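Local coordinates for protein teichoic acid D-alanine hydrolase (Staphylococcus aureus, PDB 5ZH8) that hydrolyses D-alanyl esters on wall teichoic and lipoteichoic acids, releasing D-alanine and affecting cell wall structure and methicillin resistance, at residues A93-N97 with D357-V361; S132-L136 with Y231-Y235; H173-K179 with M210-Y216; F347-F351 with L363-G369. All blocks are in the same frame, centred on the assembly; numbering follows the deposited sequence.

How the contacts relate
Contacts 1 and 4 belong to one antiparallel sheet and share strand 359-365: contact 1 pairs its N-terminal half with strand 90-96, contact 4 pairs its C-terminal half with strand 349-355, their centres 20 Å apart. Contacts 2 and 3 lie in the helical part of the chain and touch where T133 CB meets Y216 CD2 at 4.0 Å, centres 19 Å apart. Contact 3 borders the presumed active site, since Y211 bonds to S127 of the Ser-x-x-Lys motif. The centres of contacts 1 and 3 are about 31 Å apart, and the nearest atoms of contacts 3 and 4 about 8 Å. Along the sequence, contact 3 nests inside contact 2, and both nest inside contact 1.

Contact 1. Residues A93-N97 with D357-V361; sequences AIYEN and DKYVV
I94 is the apolar centre of this antiparallel strand pair. Its m,t rotamer places I94 CG1 4.1 Å from V361 CG1 and I94 CG2 4.1 Å from Y359 CD1, on a face packed by Y76 and I79 of helix 74-85. Across the sheet, Y95 CB lies 4.1 Å from V360 CB, facing helix 292-303. Strands 93-96 and 359-361 run 4.6 Å apart at 173°, in the register I94-V361, Y95-V360, E96-Y359. The hydrogen-bonded pair is Y95-V360, with Y95 N to V360 O and V360 N to Y95 O both 2.9 Å. N97, with positive phi (45°), leaves the strand but gives N to K358 O at 2.8 Å. At the polar edge, E96 (chi1 t) places its CG 3.5 Å from Y359 CE1. Its OE1 forms a salt bridge with K75 and a hydrogen bond with Y76, whereas E96 OE2 stays 4.2 Å from K358 NZ, beyond a salt bridge. Backbone bonding and apolar packing join segments 260 residues apart, with charge pairing directed to the neighbouring helix.

Contact 2. Residues S132-L136 with Y231-Y235; sequences STGLL and YAENY
Y231, L136 and S132 contribute most to this fully buried crossing of two helices, whose segments 132-136 and 231-235 pass 10.7 Å apart at 74°. The t rotamer of Y231 carries its phenol across to the first helix, where S132 OG (t) donates to Y231 OH at 3.0 Å and Y231 OH donates to T133 OG1 at 2.6 Å. T133 OG1 also bonds to the carbonyl of G284. One turn on from S132, L136 (m,t) points toward the second helix. L136 CD1 lies 3.7 Å from Y231 CE2 and 4.2 Å from the ring centroid, an off-centre CH-pi contact, while L136 CD2 reaches N234 O at 3.4 Å. S132 OG meets Y235 CD1 at 3.5 Å, and the closest CA atoms are those of L136 and Y235, 7.1 Å apart. I223 of helix 213-227 touches T133, L136 and N234. The setting is the helical region of the serine beta-lactamase and penicillin-binding protein fold, whose central helix carries the Ser-x-x-Lys motif near its N-terminus.

Contact 3. Residues H173-K179 with M210-Y216; sequences HQSGLYK and MYNDGNY
This contact lies at the presumed active site: Y211 OH hydrogen-bonds to S127, and D213 forms a salt bridge with K130, S127 and K130 being the ends of a Ser-x-x-Lys motif. H173, buried most, ends helix 167-171 with positive phi (58°) in a Schellman motif and turns its m side chain toward 210-216. H173 O accepts from M210 N at 3.0 Å, and H173 ND1 accepts from N215 ND2 at 3.0 Å. H173, Y211 and Y216 form an aromatic cluster: the H173 ring lies obliquely to those of Y211 (centroids 4.3 Å apart, planes at 37°) and Y216 (5.2 Å, 33°). The Y211-x-D213 sequence probably corresponds to the Tyr-x-Asn motif of relatives, and the His-x-Ser-Gly-Leu run opposite it recurs in the beta-lactamase family. Here S175 OG (p rotamer) donates to N215 OD1 at 2.6 Å. The backbone of G176 calls for glycine. N212 is the N-cap of helix 213-227: its OD1 accepts from G214 N at 2.8 Å, while N212 ND2 (chi1 t) donates to Y178 O at 3.0 Å. The methyl of M210, chi1 and chi2 both t, packs on the exposed K179, with M210 CE 3.4 Å from K179 CG.

Contact 4. Residues F347-F351 with L363-G369; sequences FGQVF and LALNVKG
The extended backbone sends V350 and L365 to one face and F351 and A364 to the other; rotamers set how each pair meets. V350 (t) and L365 (t,p) pack with V350 CG2 4.1 Å from L365 CD2, beside N371 of helix 371-382. F351 (chi1 t, chi2 -85°) brings CD2 to 3.8 Å from A364 CB, and both touch F123. Q349 (m,t) runs past N366, its CG 4.1 Å from N366 CA, but its OE1 bonds to L124 N; N366 takes the p rotamer, sending its amide away to N89 and the carbonyl of Y108. Strands 349-351 and 363-365 lie 4.7 Å apart at 173°. V350-L365 is the hydrogen-bonded pair, V350 N to L365 O at 2.7 Å and L365 N to V350 O at 2.8 Å, and F351-A364 is non-hydrogen-bonded. The pairing frays at G348, whose phi of 72° favours glycine. V367 packs on N370 of the second subunit. These are the open ends of the beta hairpin 349-355/359-365, in the central antiparallel sheet of the beta-lactamase fold.

Contact 1. Residues A93-N97 with D357-V361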
loop_
_atom_site.group_PDB
_atom_site.type_symbol
_atom_site.label_atom_id
_atom_site.label_comp_id
_atom_site.label_asym_id
_atom_site.label_seq_id
_atom_site.Cartn_x
_atom_site.Cartn_y
_atom_site.Cartn_z
ATOM N N ALA A 93 -1.388 -13.537 -17.159
ATOM C CA ALA A 93 -1.388 -13.835 -18.583
ATOM C C ALA A 93 0.030 -13.648 -19.116
ATOM O O ALA A 93 0.672 -12.631 -18.847
ATOM C CB ALA A 93 -2.358 -12.929 -19.322
ATOM N N ILE A 94 0.512 -14.639 -19.857
ATOM C CA ILE A 94 1.861 -14.603 -20.404
ATOM C C ILE A 94 1.828 -14.961 -21.884
ATOM O O ILE A 94 1.304 -16.007 -22.271
ATOM C CB ILE A 94 2.805 -15.568 -19.657
ATOM C CG1 ILE A 94 2.826 -15.227 -18.161
ATOM C CG2 ILE A 94 4.206 -15.500 -20.259
ATOM C CD1 ILE A 94 3.679 -16.143 -17.312
ATOM N N TYR A 95 2.378 -14.070 -22.704
ATOM C CA TYR A 95 2.502 -14.290 -24.142
ATOM C C TYR A 95 3.955 -14.597 -24.482
ATOM O O TYR A 95 4.868 -13.922 -23.994
ATOM C CB TYR A 95 2.056 -13.053 -24.923
ATOM C CG TYR A 95 0.567 -12.868 -24.970
ATOM C CD1 TYR A 95 -0.130 -12.427 -23.853
ATOM C CD2 TYR A 95 -0.151 -13.122 -26.137
ATOM C CE1 TYR A 95 -1.509 -12.257 -23.887
ATOM C CE2 TYR A 95 -1.526 -12.951 -26.183
ATOM C CZ TYR A 95 -2.199 -12.511 -25.056
ATOM O OH TYR A 95 -3.558 -12.337 -25.075
ATOM N N GLU A 96 4.162 -15.608 -25.317
ATOM C CA GLU A 96 5.495 -15.974 -25.775
ATOM C C GLU A 96 5.536 -15.914 -27.301
ATOM O O GLU A 96 4.778 -16.611 -27.982
ATOM C CB GLU A 96 5.845 -17.372 -25.285
ATOM C CG GLU A 96 7.305 -17.740 -25.428
ATOM C CD GLU A 96 7.599 -19.138 -24.918
ATOM O OE1 GLU A 96 6.823 -19.653 -24.086
ATOM O OE2 GLU A 96 8.615 -19.729 -25.343
ATOM N N ASN A 97 6.414 -15.071 -27.834
ATOM C CA ASN A 97 6.463 -14.813 -29.269
ATOM C C ASN A 97 5.061 -14.609 -29.856
ATOM O O ASN A 97 4.716 -15.181 -30.888
ATOM C CB ASN A 97 7.203 -15.947 -29.984
ATOM C CG ASN A 97 8.668 -16.030 -29.592
ATOM O OD1 ASN A 97 9.167 -17.102 -29.272
ATOM N ND2 ASN A 97 9.366 -14.901 -29.613
ATOM N N ASP A 357 10.647 -8.498 -26.370
ATOM C CA ASP A 357 10.244 -9.004 -27.684
ATOM C C ASP A 357 9.832 -10.481 -27.677
ATOM O O ASP A 357 9.272 -10.959 -28.661
ATOM C CB ASP A 357 11.343 -8.759 -28.718
ATOM C CG ASP A 357 11.467 -7.289 -29.115
ATOM O OD1 ASP A 357 10.720 -6.436 -28.586
ATOM O OD2 ASP A 357 12.333 -6.983 -29.959
ATOM N N LYS A 358 10.099 -11.200 -26.586
ATOM C CA LYS A 358 9.695 -12.604 -26.470
ATOM C C LYS A 358 8.487 -12.783 -25.546
ATOM O O LYS A 358 7.505 -13.421 -25.920
ATOM C CB LYS A 358 10.854 -13.465 -25.968
ATOM C CG LYS A 358 10.620 -14.957 -26.157
ATOM C CD LYS A 358 11.764 -15.787 -25.610
ATOM C CE LYS A 358 11.500 -17.281 -25.732
ATOM N NZ LYS A 358 12.501 -18.085 -24.971
ATOM N N TYR A 359 8.567 -12.228 -24.343
ATOM C CA TYR A 359 7.518 -12.403 -23.348
ATOM C C TYR A 359 6.749 -11.118 -23.071
ATOM O O TYR A 359 7.336 -10.041 -22.986
ATOM C CB TYR A 359 8.116 -12.907 -22.032
ATOM C CG TYR A 359 8.667 -14.305 -22.107
ATOM C CD1 TYR A 359 7.820 -15.401 -22.158
ATOM C CD2 TYR A 359 10.038 -14.532 -22.134
ATOM C CE1 TYR A 359 8.321 -16.686 -22.226
ATOM C CE2 TYR A 359 10.550 -15.814 -22.202
ATOM C CZ TYR A 359 9.688 -16.888 -22.241
ATOM O OH TYR A 359 10.190 -18.164 -22.307
ATOM N N VAL A 360 5.434 -11.244 -22.925
ATOM C CA VAL A 360 4.634 -10.203 -22.289
ATOM C C VAL A 360 3.990 -10.834 -21.070
ATOM O O VAL A 360 3.190 -11.755 -21.196
ATOM C CB VAL A 360 3.541 -9.625 -23.218
ATOM C CG1 VAL A 360 2.802 -8.487 -22.520
ATOM C CG2 VAL A 360 4.147 -9.149 -24.529
ATOM N N VAL A 361 4.368 -10.343 -19.895
ATOM C CA VAL A 361 3.884 -10.877 -18.627
ATOM C C VAL A 361 2.964 -9.847 -18.000
ATOM O O VAL A 361 3.397 -8.743 -17.684
ATOM C CB VAL A 361 5.048 -11.189 -17.657
ATOM C CG1 VAL A 361 4.532 -11.881 -16.402
ATOM C CG2 VAL A 361 6.104 -12.033 -18.348
#

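Contact 2. Residues S132-L136 with Y231-Y235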
loop_
_atom_site.group_PDB
_atom_site.type_symbol
_atom_site.label_atom_id
_atom_site.label_comp_id
_atom_site.label_asym_id
_atom_site.label_seq_id
_atom_site.Cartn_x
_atom_site.Cartn_y
_atom_site.Cartn_z
ATOM N N SER A 132 -3.073 3.906 -22.767
ATOM C CA SER A 132 -4.186 4.101 -23.700
ATOM C C SER A 132 -4.248 5.563 -24.177
ATOM O O SER A 132 -4.327 5.830 -25.385
ATOM C CB SER A 132 -5.509 3.673 -23.043
ATOM O OG SER A 132 -6.639 4.244 -23.685
ATOM N N THR A 133 -4.192 6.490 -23.220
ATOM C CA THR A 133 -4.211 7.925 -23.501
ATOM C C THR A 133 -2.978 8.361 -24.322
ATOM O O THR A 133 -3.089 9.193 -25.228
ATOM C CB THR A 133 -4.285 8.742 -22.187
ATOM O OG1 THR A 133 -5.465 8.385 -21.460
ATOM C CG2 THR A 133 -4.301 10.253 -22.465
ATOM N N GLY A 134 -1.814 7.801 -24.003
ATOM C CA GLY A 134 -0.599 8.078 -24.759
ATOM C C GLY A 134 -0.695 7.614 -26.202
ATOM O O GLY A 134 -0.241 8.303 -27.111
ATOM N N LEU A 135 -1.289 6.442 -26.417
ATOM C CA LEU A 135 -1.476 5.914 -27.769
ATOM C C LEU A 135 -2.379 6.820 -28.595
ATOM O O LEU A 135 -2.109 7.061 -29.772
ATOM C CB LEU A 135 -2.053 4.499 -27.727
ATOM C CG LEU A 135 -1.058 3.409 -27.315
ATOM C CD1 LEU A 135 -1.785 2.146 -26.883
ATOM C CD2 LEU A 135 -0.083 3.105 -28.445
ATOM N N LEU A 136 -3.445 7.320 -27.966
ATOM C CA LEU A 136 -4.361 8.255 -28.606
ATOM C C LEU A 136 -3.653 9.555 -28.961
ATOM O O LEU A 136 -3.891 10.116 -30.025
ATOM C CB LEU A 136 -5.560 8.535 -27.690
ATOM C CG LEU A 136 -6.553 7.384 -27.477
ATOM C CD1 LEU A 136 -7.548 7.739 -26.383
ATOM C CD2 LEU A 136 -7.279 7.030 -28.771
ATOM N N TYR A 231 -13.612 10.706 -24.879
ATOM C CA TYR A 231 -12.447 9.854 -24.700
ATOM C C TYR A 231 -12.807 8.400 -24.994
ATOM O O TYR A 231 -12.077 7.707 -25.700
ATOM C CB TYR A 231 -11.907 9.979 -23.268
ATOM C CG TYR A 231 -10.678 9.133 -23.000
ATOM C CD1 TYR A 231 -10.798 7.813 -22.580
ATOM C CD2 TYR A 231 -9.396 9.652 -23.168
ATOM C CE1 TYR A 231 -9.679 7.032 -22.329
ATOM C CE2 TYR A 231 -8.274 8.883 -22.922
ATOM C CZ TYR A 231 -8.419 7.570 -22.501
ATOM O OH TYR A 231 -7.307 6.785 -22.260
ATOM N N ALA A 232 -13.937 7.954 -24.451
ATOM C CA ALA A 232 -14.424 6.584 -24.640
ATOM C C ALA A 232 -14.578 6.231 -26.111
ATOM O O ALA A 232 -14.238 5.131 -26.534
ATOM C CB ALA A 232 -15.760 6.396 -23.917
ATOM N N GLU A 233 -15.102 7.170 -26.884
ATOM C CA GLU A 233 -15.272 6.973 -28.313
ATOM C C GLU A 233 -13.919 6.925 -29.015
ATOM O O GLU A 233 -13.684 6.053 -29.850
ATOM C CB GLU A 233 -16.128 8.091 -28.901
ATOM C CG GLU A 233 -16.518 7.868 -30.351
ATOM C CD GLU A 233 -17.606 8.806 -30.822
ATOM O OE1 GLU A 233 -18.101 9.632 -30.014
ATOM O OE2 GLU A 233 -17.955 8.725 -32.016
ATOM N N ASN A 234 -13.034 7.857 -28.674
ATOM C CA ASN A 234 -11.704 7.874 -29.257
ATOM C C ASN A 234 -10.977 6.569 -28.954
ATOM O O ASN A 234 -10.340 5.999 -29.841
ATOM C CB ASN A 234 -10.892 9.078 -28.767
ATOM C CG ASN A 234 -11.259 10.377 -29.484
ATOM O OD1 ASN A 234 -11.564 11.387 -28.851
ATOM N ND2 ASN A 234 -11.194 10.365 -30.814
ATOM N N TYR A 235 -11.086 6.084 -27.715
ATOM C CA TYR A 235 -10.461 4.810 -27.348
ATOM C C TYR A 235 -11.010 3.633 -28.155
ATOM O O TYR A 235 -10.243 2.825 -28.672
ATOM C CB TYR A 235 -10.615 4.484 -25.860
ATOM C CG TYR A 235 -10.381 3.008 -25.603
ATOM C CD1 TYR A 235 -9.093 2.490 -25.489
ATOM C CD2 TYR A 235 -11.452 2.117 -25.536
ATOM C CE1 TYR A 235 -8.883 1.139 -25.291
ATOM C CE2 TYR A 235 -11.244 0.761 -25.340
ATOM C CZ TYR A 235 -9.961 0.284 -25.220
ATOM O OH TYR A 235 -9.774 -1.059 -25.030
#

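Contact 3. Residues H173-K179 with M210-Y216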
loop_
_atom_site.group_PDB
_atom_site.type_symbol
_atom_site.label_atom_id
_atom_site.label_comp_id
_atom_site.label_asym_id
_atom_site.label_seq_id
_atom_site.Cartn_x
_atom_site.Cartn_y
_atom_site.Cartn_z
ATOM N N HIS A 173 5.268 13.910 -17.233
ATOM C CA HIS A 173 5.108 14.236 -15.805
ATOM C C HIS A 173 6.139 15.246 -15.300
ATOM O O HIS A 173 6.871 14.967 -14.360
ATOM C CB HIS A 173 5.137 12.974 -14.927
ATOM C CG HIS A 173 4.011 12.026 -15.187
ATOM N ND1 HIS A 173 2.691 12.352 -14.953
ATOM C CD2 HIS A 173 4.011 10.752 -15.639
ATOM C CE1 HIS A 173 1.926 11.321 -15.267
ATOM N NE2 HIS A 173 2.702 10.339 -15.692
ATOM N N GLN A 174 6.184 16.418 -15.931
ATOM C CA GLN A 174 7.069 17.506 -15.507
ATOM C C GLN A 174 6.448 18.873 -15.801
ATOM O O GLN A 174 7.136 19.812 -16.207
ATOM C CB GLN A 174 8.434 17.374 -16.188
ATOM C CG GLN A 174 8.375 17.361 -17.707
ATOM C CD GLN A 174 9.750 17.298 -18.352
ATOM O OE1 GLN A 174 10.677 16.683 -17.820
ATOM N NE2 GLN A 174 9.887 17.936 -19.508
ATOM N N SER A 175 5.144 18.978 -15.561
ATOM C CA SER A 175 4.383 20.182 -15.881
ATOM C C SER A 175 4.466 21.247 -14.791
ATOM O O SER A 175 4.352 22.440 -15.070
ATOM C CB SER A 175 2.923 19.809 -16.117
ATOM O OG SER A 175 2.361 19.206 -14.967
ATOM N N GLY A 176 4.656 20.811 -13.550
ATOM C CA GLY A 176 4.662 21.718 -12.406
ATOM C C GLY A 176 3.285 21.922 -11.806
ATOM O O GLY A 176 3.113 22.750 -10.913
ATOM N N LEU A 177 2.305 21.159 -12.284
ATOM C CA LEU A 177 0.958 21.207 -11.735
ATOM C C LEU A 177 0.958 20.526 -10.369
ATOM O O LEU A 177 1.623 19.501 -10.178
ATOM C CB LEU A 177 -0.033 20.496 -12.666
ATOM C CG LEU A 177 -0.411 21.153 -13.997
ATOM C CD1 LEU A 177 -1.056 20.122 -14.909
ATOM C CD2 LEU A 177 -1.328 22.346 -13.804
ATOM N N TYR A 178 0.216 21.099 -9.422
ATOM C CA TYR A 178 -0.000 20.465 -8.125
ATOM C C TYR A 178 -0.609 19.084 -8.326
ATOM O O TYR A 178 -1.333 18.853 -9.296
ATOM C CB TYR A 178 -0.929 21.313 -7.244
ATOM C CG TYR A 178 -0.268 22.529 -6.629
ATOM C CD1 TYR A 178 0.567 22.403 -5.524
ATOM C CD2 TYR A 178 -0.491 23.803 -7.140
ATOM C CE1 TYR A 178 1.170 23.511 -4.954
ATOM C CE2 TYR A 178 0.113 24.916 -6.578
ATOM C CZ TYR A 178 0.943 24.762 -5.485
ATOM O OH TYR A 178 1.546 25.857 -4.918
ATOM N N LYS A 179 -0.310 18.163 -7.411
ATOM C CA LYS A 179 -0.823 16.799 -7.510
ATOM C C LYS A 179 -2.348 16.810 -7.459
ATOM O O LYS A 179 -2.936 17.556 -6.680
ATOM C CB LYS A 179 -0.252 15.915 -6.402
ATOM C CG LYS A 179 0.195 14.540 -6.879
ATOM C CD LYS A 179 0.786 13.717 -5.741
ATOM C CE LYS A 179 0.923 12.251 -6.134
ATOM N NZ LYS A 179 1.517 11.420 -5.048
ATOM N N MET A 210 7.405 14.968 -11.448
ATOM C CA MET A 210 6.519 14.609 -10.355
ATOM C C MET A 210 5.345 13.823 -10.927
ATOM O O MET A 210 4.528 14.375 -11.672
ATOM C CB MET A 210 6.012 15.869 -9.653
ATOM C CG MET A 210 5.399 15.629 -8.287
ATOM S SD MET A 210 4.197 16.906 -7.859
ATOM C CE MET A 210 2.696 16.168 -8.500
ATOM N N TYR A 211 5.256 12.542 -10.587
ATOM C CA TYR A 211 4.152 11.708 -11.062
ATOM C C TYR A 211 2.835 12.328 -10.614
ATOM O O TYR A 211 2.714 12.808 -9.488
ATOM C CB TYR A 211 4.275 10.275 -10.542
ATOM C CG TYR A 211 3.677 9.248 -11.467
ATOM C CD1 TYR A 211 4.388 8.799 -12.575
ATOM C CD2 TYR A 211 2.410 8.716 -11.239
ATOM C CE1 TYR A 211 3.861 7.849 -13.436
ATOM C CE2 TYR A 211 1.871 7.763 -12.093
ATOM C CZ TYR A 211 2.605 7.332 -13.192
ATOM O OH TYR A 211 2.098 6.387 -14.065
ATOM N N ASN A 212 1.857 12.329 -11.508
ATOM C CA ASN A 212 0.622 13.062 -11.290
ATOM C C ASN A 212 -0.439 12.560 -12.271
ATOM O O ASN A 212 -0.308 12.753 -13.486
ATOM C CB ASN A 212 0.889 14.560 -11.494
ATOM C CG ASN A 212 -0.294 15.440 -11.131
ATOM O OD1 ASN A 212 -1.410 14.963 -10.909
ATOM N ND2 ASN A 212 -0.047 16.747 -11.072
ATOM N N ASP A 213 -1.478 11.915 -11.743
ATOM C CA ASP A 213 -2.616 11.486 -12.559
ATOM C C ASP A 213 -3.193 12.660 -13.331
ATOM O O ASP A 213 -3.609 12.505 -14.475
ATOM C CB ASP A 213 -3.724 10.880 -11.687
ATOM C CG ASP A 213 -3.354 9.540 -11.109
ATOM O OD1 ASP A 213 -2.349 8.950 -11.545
ATOM O OD2 ASP A 213 -4.083 9.069 -10.210
ATOM N N GLY A 214 -3.219 13.827 -12.685
ATOM C CA GLY A 214 -3.747 15.053 -13.277
ATOM C C GLY A 214 -3.210 15.378 -14.656
ATOM O O GLY A 214 -3.959 15.833 -15.514
ATOM N N ASN A 215 -1.915 15.139 -14.872
ATOM C CA ASN A 215 -1.314 15.393 -16.174
ATOM C C ASN A 215 -2.097 14.670 -17.260
ATOM O O ASN A 215 -2.488 15.275 -18.254
ATOM C CB ASN A 215 0.143 14.928 -16.221
ATOM C CG ASN A 215 1.088 15.837 -15.456
ATOM O OD1 ASN A 215 1.024 17.073 -15.543
ATOM N ND2 ASN A 215 1.998 15.216 -14.712
ATOM N N TYR A 216 -2.331 13.376 -17.068
ATOM C CA TYR A 216 -3.013 12.581 -18.086
ATOM C C TYR A 216 -4.527 12.801 -18.123
ATOM O O TYR A 216 -5.171 12.462 -19.116
ATOM C CB TYR A 216 -2.646 11.097 -17.967
ATOM C CG TYR A 216 -1.332 10.798 -18.661
ATOM C CD1 TYR A 216 -0.144 11.375 -18.218
ATOM C CD2 TYR A 216 -1.279 9.976 -19.782
ATOM C CE1 TYR A 216 1.055 11.118 -18.854
ATOM C CE2 TYR A 216 -0.083 9.717 -20.425
ATOM C CZ TYR A 216 1.080 10.294 -19.962
ATOM O OH TYR A 216 2.276 10.049 -20.601
#

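Contact 4. Residues F347-F351 with L363-G369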
loop_
_atom_site.group_PDB
_atom_site.type_symbol
_atom_site.label_atom_id
_atom_site.label_comp_id
_atom_site.label_asym_id
_atom_site.label_seq_id
_atom_site.Cartn_x
_atom_site.Cartn_y
_atom_site.Cartn_z
ATOM N N PHE A 347 -7.505 1.639 -5.967
ATOM C CA PHE A 347 -8.584 1.009 -5.202
ATOM C C PHE A 347 -8.372 -0.475 -4.941
ATOM O O PHE A 347 -9.144 -1.319 -5.395
ATOM C CB PHE A 347 -9.937 1.267 -5.869
ATOM C CG PHE A 347 -10.348 2.709 -5.831
ATOM C CD1 PHE A 347 -11.012 3.226 -4.725
ATOM C CD2 PHE A 347 -10.046 3.554 -6.887
ATOM C CE1 PHE A 347 -11.375 4.555 -4.680
ATOM C CE2 PHE A 347 -10.414 4.887 -6.845
ATOM C CZ PHE A 347 -11.078 5.385 -5.739
ATOM N N GLY A 348 -7.294 -0.767 -4.220
ATOM C CA GLY A 348 -6.980 -2.120 -3.768
ATOM C C GLY A 348 -6.521 -3.100 -4.830
ATOM O O GLY A 348 -6.416 -4.292 -4.557
ATOM N N GLN A 349 -6.239 -2.610 -6.035
ATOM C CA GLN A 349 -5.793 -3.465 -7.122
ATOM C C GLN A 349 -4.429 -3.008 -7.597
ATOM O O GLN A 349 -4.049 -1.854 -7.405
ATOM C CB GLN A 349 -6.806 -3.455 -8.263
ATOM C CG GLN A 349 -8.225 -3.793 -7.804
ATOM C CD GLN A 349 -9.148 -4.254 -8.919
ATOM O OE1 GLN A 349 -8.700 -4.607 -10.010
ATOM N NE2 GLN A 349 -10.446 -4.269 -8.644
ATOM N N VAL A 350 -3.681 -3.931 -8.187
ATOM C CA VAL A 350 -2.379 -3.627 -8.765
ATOM C C VAL A 350 -2.288 -4.340 -10.106
ATOM O O VAL A 350 -2.469 -5.560 -10.178
ATOM C CB VAL A 350 -1.206 -4.090 -7.881
ATOM C CG1 VAL A 350 0.059 -3.352 -8.280
ATOM C CG2 VAL A 350 -1.497 -3.858 -6.408
ATOM N N PHE A 351 -2.006 -3.575 -11.159
ATOM C CA PHE A 351 -1.987 -4.100 -12.513
ATOM C C PHE A 351 -0.627 -3.794 -13.138
ATOM O O PHE A 351 -0.300 -2.639 -13.405
ATOM C CB PHE A 351 -3.119 -3.464 -13.319
ATOM C CG PHE A 351 -3.488 -4.230 -14.548
ATOM C CD1 PHE A 351 -2.799 -4.034 -15.730
ATOM C CD2 PHE A 351 -4.524 -5.151 -14.518
ATOM C CE1 PHE A 351 -3.135 -4.744 -16.864
ATOM C CE2 PHE A 351 -4.868 -5.866 -15.650
ATOM C CZ PHE A 351 -4.168 -5.665 -16.825
ATOM N N LEU A 363 0.376 -9.266 -14.844
ATOM C CA LEU A 363 0.029 -9.793 -13.532
ATOM C C LEU A 363 -0.926 -8.837 -12.829
ATOM O O LEU A 363 -0.567 -7.698 -12.523
ATOM C CB LEU A 363 1.293 -10.005 -12.700
ATOM C CG LEU A 363 1.168 -10.972 -11.517
ATOM C CD1 LEU A 363 0.909 -12.388 -12.016
ATOM C CD2 LEU A 363 2.404 -10.934 -10.629
ATOM N N ALA A 364 -2.146 -9.311 -12.587
ATOM C CA ALA A 364 -3.196 -8.499 -11.984
ATOM C C ALA A 364 -3.504 -8.985 -10.569
ATOM O O ALA A 364 -3.777 -10.163 -10.351
ATOM C CB ALA A 364 -4.452 -8.540 -12.845
ATOM N N LEU A 365 -3.477 -8.065 -9.617
ATOM C CA LEU A 365 -3.665 -8.393 -8.219
ATOM C C LEU A 365 -4.808 -7.562 -7.638
ATOM O O LEU A 365 -4.743 -6.340 -7.655
ATOM C CB LEU A 365 -2.360 -8.093 -7.484
ATOM C CG LEU A 365 -2.262 -8.475 -6.017
ATOM C CD1 LEU A 365 -2.259 -9.990 -5.845
ATOM C CD2 LEU A 365 -1.003 -7.848 -5.438
ATOM N N ASN A 366 -5.849 -8.225 -7.127
ATOM C CA ASN A 366 -7.014 -7.528 -6.548
ATOM C C ASN A 366 -7.090 -7.567 -5.011
ATOM O O ASN A 366 -8.040 -7.059 -4.425
ATOM C CB ASN A 366 -8.325 -8.011 -7.180
ATOM C CG ASN A 366 -8.624 -9.467 -6.901
ATOM O OD1 ASN A 366 -7.800 -10.334 -7.152
ATOM N ND2 ASN A 366 -9.824 -9.742 -6.406
ATOM N N VAL A 367 -6.094 -8.164 -4.361
ATOM C CA VAL A 367 -5.857 -7.933 -2.933
ATOM C C VAL A 367 -4.528 -7.187 -2.840
ATOM O O VAL A 367 -3.493 -7.693 -3.262
ATOM C CB VAL A 367 -5.795 -9.235 -2.116
ATOM C CG1 VAL A 367 -5.618 -8.920 -0.641
ATOM C CG2 VAL A 367 -7.050 -10.066 -2.339
ATOM N N LYS A 368 -4.566 -5.975 -2.302
ATOM C CA LYS A 368 -3.408 -5.093 -2.335
ATOM C C LYS A 368 -2.198 -5.742 -1.683
ATOM O O LYS A 368 -2.302 -6.374 -0.626
ATOM C CB LYS A 368 -3.716 -3.773 -1.638
ATOM C CG LYS A 368 -2.677 -2.693 -1.873
ATOM C CD LYS A 368 -3.139 -1.382 -1.241
ATOM C CE LYS A 368 -2.213 -0.227 -1.582
ATOM N NZ LYS A 368 -0.790 -0.518 -1.230
ATOM N N GLY A 369 -1.051 -5.576 -2.327
ATOM C CA GLY A 369 0.192 -6.148 -1.844
ATOM C C GLY A 369 1.302 -5.865 -2.824
ATOM O O GLY A 369 1.137 -5.072 -3.736
#